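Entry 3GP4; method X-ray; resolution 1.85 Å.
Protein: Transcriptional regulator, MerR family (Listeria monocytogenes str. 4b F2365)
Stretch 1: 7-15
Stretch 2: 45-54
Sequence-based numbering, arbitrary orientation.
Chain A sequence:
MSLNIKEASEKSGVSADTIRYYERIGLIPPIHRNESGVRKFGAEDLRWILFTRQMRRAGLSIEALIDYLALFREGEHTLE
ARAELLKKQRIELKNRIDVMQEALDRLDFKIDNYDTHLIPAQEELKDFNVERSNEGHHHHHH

Stretch 1 (7-15) EASEKSGVS
Stretch 2 (45-54) DLRWILFTRQ

A helix end with the loop after it meets a second helix of the same chain, mainly through side chains and without a single hydrogen bond between them; touching residues are 35 or more apart in sequence. Residues 45-54 are helical throughout, within a helix that extends past both ends. Residues 7-12 close a helix that begins earlier; its axis comes within 10.3 Å of the other, with the two N-to-C directions 50° apart (signed crossing angle -50°). Register is set by the CA atoms of Ser12 and Leu50, 6.2 Å apart, and those of Val14 and Arg53, 7.3 Å apart.

Along the second helix, Asp45 makes no contact across the interface, but its O accepts the backbone bond from Ile49 N at 2.9 Å, the first within this stretch of an i to i+4 series. Leu46 (chi1 m, chi2 t at 153°) points toward the first helix and gives up the largest area. Its CD2 lies 4.0 Å from Ala8 CB, an apolar contact between two methyl groups. Its CD1 sits 3.1 Å from Lys11 NZ; the lysine leaves its backbone sideways and, through off-well chi1 to chi3 angles, its end comes nearer, a tight, non-bonded approach of an amine to a methyl.

Arg47 and Trp48 are out of reach. Ile49 (m, t) points toward stretch 1 and touches two of its residues: its CG2 is 3.8 Å from Ser12 CB and 3.7 Å from Val14 CG2. With chi1 p, Ser12 OG donates to Ala8 O at 2.6 Å, while Ser12 CB meets the isoleucine.

Leu50 (m, t) departs sideways, yet its tip returns, CD2 standing 3.4 Å from Ser12 O and 4.2 Å from Ser12 CB. This packing falls where the first helix ends. Gly13 follows with phi/psi 71/19, a positive phi that favours glycine, and Val14 becomes extended at -118/134. Ser9 (chi1 t) ties down this exit, its OG donating to Val14 O at 2.8 Å.

Phe51 and Thr52 are out of reach; Thr52 (m) returns its OG1 to Trp48 O at 2.8 Å. Arg53 (chi1 t, chi2 p, chi3 t) points toward the first stretch and offers its aliphatic stem, CG lying 3.8 Å from Val14 CG2. Val14, with chi1 t, thus touches both Ile49 and Arg53, one helical turn apart. The rule is economical: mostly apolar atoms meet across the gap, and the hydroxyls of Ser9, Ser12 and Thr52 bond within their own stretches. The contact buries 371 Å², both sides summed.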

# COMPACT_ATOMS: atom_id res chain seq x y z
N GLU A 7 24.84 6.91 -14.52
CA GLU A 7 25.01 5.47 -14.45
C GLU A 7 24.32 4.87 -13.22
O GLU A 7 23.62 3.86 -13.33
CB GLU A 7 26.50 5.11 -14.46
CG GLU A 7 27.18 5.52 -15.76
CD GLU A 7 28.66 5.25 -15.74
OE1 GLU A 7 29.33 5.61 -14.74
OE2 GLU A 7 29.14 4.67 -16.75
N ALA A 8 24.52 5.50 -12.06
CA ALA A 8 23.91 5.04 -10.84
C ALA A 8 22.36 5.06 -10.90
O ALA A 8 21.73 4.14 -10.42
CB ALA A 8 24.43 5.84 -9.64
N SER A 9 21.79 6.11 -11.49
CA SER A 9 20.34 6.21 -11.71
C SER A 9 19.81 5.06 -12.60
O SER A 9 18.81 4.41 -12.25
CB SER A 9 20.00 7.58 -12.31
OG SER A 9 18.65 7.65 -12.76
N GLU A 10 20.50 4.80 -13.71
CA GLU A 10 20.13 3.71 -14.63
C GLU A 10 20.20 2.34 -13.98
O GLU A 10 19.29 1.54 -14.12
CB GLU A 10 21.02 3.76 -15.88
CG GLU A 10 20.29 4.30 -17.12
CD GLU A 10 21.12 5.30 -17.97
OE1 GLU A 10 22.37 5.18 -18.07
OE2 GLU A 10 20.49 6.21 -18.54
N LYS A 11 21.29 2.10 -13.25
CA LYS A 11 21.53 0.82 -12.61
C LYS A 11 20.59 0.57 -11.42
O LYS A 11 20.19 -0.57 -11.14
CB LYS A 11 22.99 0.78 -12.16
CG LYS A 11 23.76 -0.45 -12.57
CD LYS A 11 23.77 -1.45 -11.43
CE LYS A 11 25.20 -1.72 -11.03
NZ LYS A 11 26.00 -0.43 -10.92
N SER A 12 20.22 1.64 -10.74
CA SER A 12 19.38 1.54 -9.55
C SER A 12 17.87 1.64 -9.81
O SER A 12 17.06 1.29 -8.95
CB SER A 12 19.80 2.62 -8.53
OG SER A 12 19.53 3.92 -9.03
N GLY A 13 17.48 2.16 -10.97
CA GLY A 13 16.06 2.38 -11.26
C GLY A 13 15.45 3.51 -10.46
O GLY A 13 14.23 3.59 -10.33
N VAL A 14 16.31 4.38 -9.93
CA VAL A 14 15.91 5.54 -9.15
C VAL A 14 16.39 6.80 -9.89
O VAL A 14 17.54 6.82 -10.34
CB VAL A 14 16.58 5.46 -7.73
CG1 VAL A 14 16.33 6.70 -6.94
CG2 VAL A 14 16.07 4.25 -6.99
N SER A 15 15.54 7.82 -10.02
CA SER A 15 15.91 9.10 -10.68
C SER A 15 17.14 9.75 -10.04
O SER A 15 17.36 9.61 -8.83
CB SER A 15 14.73 10.10 -10.69
OG SER A 15 14.78 11.00 -9.60
N ASP A 45 27.04 2.18 -2.22
CA ASP A 45 26.10 3.28 -2.52
C ASP A 45 24.85 2.71 -3.21
O ASP A 45 23.73 3.00 -2.80
CB ASP A 45 26.73 4.35 -3.42
CG ASP A 45 27.90 5.03 -2.78
OD1 ASP A 45 27.84 5.30 -1.56
OD2 ASP A 45 28.89 5.31 -3.49
N LEU A 46 25.07 1.90 -4.24
CA LEU A 46 23.92 1.30 -4.98
C LEU A 46 23.08 0.44 -4.04
O LEU A 46 21.84 0.49 -4.10
CB LEU A 46 24.41 0.49 -6.19
CG LEU A 46 25.26 1.34 -7.15
CD1 LEU A 46 26.25 0.46 -7.92
CD2 LEU A 46 24.40 2.19 -8.10
N ARG A 47 23.72 -0.33 -3.17
CA ARG A 47 22.96 -1.17 -2.22
C ARG A 47 22.10 -0.30 -1.30
O ARG A 47 20.93 -0.64 -0.99
CB ARG A 47 23.87 -2.08 -1.39
CG ARG A 47 24.70 -3.07 -2.25
CD ARG A 47 25.31 -4.16 -1.38
NE ARG A 47 26.38 -4.91 -2.06
CZ ARG A 47 26.22 -5.83 -3.01
NH1 ARG A 47 25.00 -6.16 -3.45
NH2 ARG A 47 27.29 -6.44 -3.52
N TRP A 48 22.64 0.83 -0.87
CA TRP A 48 21.81 1.74 -0.04
C TRP A 48 20.65 2.39 -0.82
O TRP A 48 19.57 2.56 -0.28
CB TRP A 48 22.66 2.83 0.60
CG TRP A 48 23.28 2.37 1.86
CD1 TRP A 48 24.57 1.90 2.02
CD2 TRP A 48 22.68 2.32 3.15
NE1 TRP A 48 24.80 1.56 3.33
CE2 TRP A 48 23.66 1.82 4.05
CE3 TRP A 48 21.42 2.66 3.64
CZ2 TRP A 48 23.39 1.62 5.41
CZ3 TRP A 48 21.16 2.47 5.00
CH2 TRP A 48 22.14 1.95 5.87
N ILE A 49 20.90 2.76 -2.07
CA ILE A 49 19.84 3.40 -2.90
C ILE A 49 18.68 2.41 -3.12
O ILE A 49 17.48 2.73 -2.96
CB ILE A 49 20.44 3.91 -4.22
CG1 ILE A 49 21.36 5.13 -3.95
CG2 ILE A 49 19.34 4.31 -5.21
CD1 ILE A 49 22.39 5.45 -5.09
N LEU A 50 19.08 1.19 -3.40
CA LEU A 50 18.13 0.10 -3.68
C LEU A 50 17.30 -0.28 -2.45
O LEU A 50 16.07 -0.41 -2.52
CB LEU A 50 18.91 -1.09 -4.24
CG LEU A 50 19.44 -0.92 -5.68
CD1 LEU A 50 20.35 -2.12 -6.02
CD2 LEU A 50 18.29 -0.85 -6.68
N PHE A 51 17.96 -0.46 -1.31
CA PHE A 51 17.26 -0.67 -0.03
C PHE A 51 16.28 0.47 0.29
O PHE A 51 15.12 0.20 0.70
CB PHE A 51 18.27 -0.89 1.09
CG PHE A 51 17.67 -1.15 2.45
CD1 PHE A 51 17.10 -2.39 2.76
CD2 PHE A 51 17.71 -0.18 3.42
CE1 PHE A 51 16.57 -2.62 4.03
CE2 PHE A 51 17.18 -0.41 4.71
CZ PHE A 51 16.63 -1.62 5.01
N THR A 52 16.73 1.73 0.10
CA THR A 52 15.91 2.91 0.41
C THR A 52 14.66 2.94 -0.44
O THR A 52 13.53 3.03 0.10
CB THR A 52 16.69 4.23 0.21
OG1 THR A 52 17.80 4.24 1.11
CG2 THR A 52 15.81 5.48 0.52
N ARG A 53 14.86 2.81 -1.75
CA ARG A 53 13.77 2.75 -2.71
C ARG A 53 12.74 1.68 -2.30
O ARG A 53 11.54 1.97 -2.21
CB ARG A 53 14.27 2.52 -4.14
CG ARG A 53 13.15 2.64 -5.20
CD ARG A 53 12.51 4.05 -5.14
NE ARG A 53 11.15 4.12 -5.69
CZ ARG A 53 10.07 4.43 -4.98
NH1 ARG A 53 10.17 4.70 -3.68
NH2 ARG A 53 8.88 4.46 -5.57
N GLN A 54 13.21 0.47 -2.00
CA GLN A 54 12.30 -0.67 -1.72
C GLN A 54 11.54 -0.43 -0.45
O GLN A 54 10.30 -0.66 -0.37
CB GLN A 54 13.08 -1.98 -1.69
CG GLN A 54 12.20 -3.24 -1.44
CD GLN A 54 12.97 -4.56 -1.23
OE1 GLN A 54 14.15 -4.57 -0.84
NE2 GLN A 54 12.28 -5.69 -1.46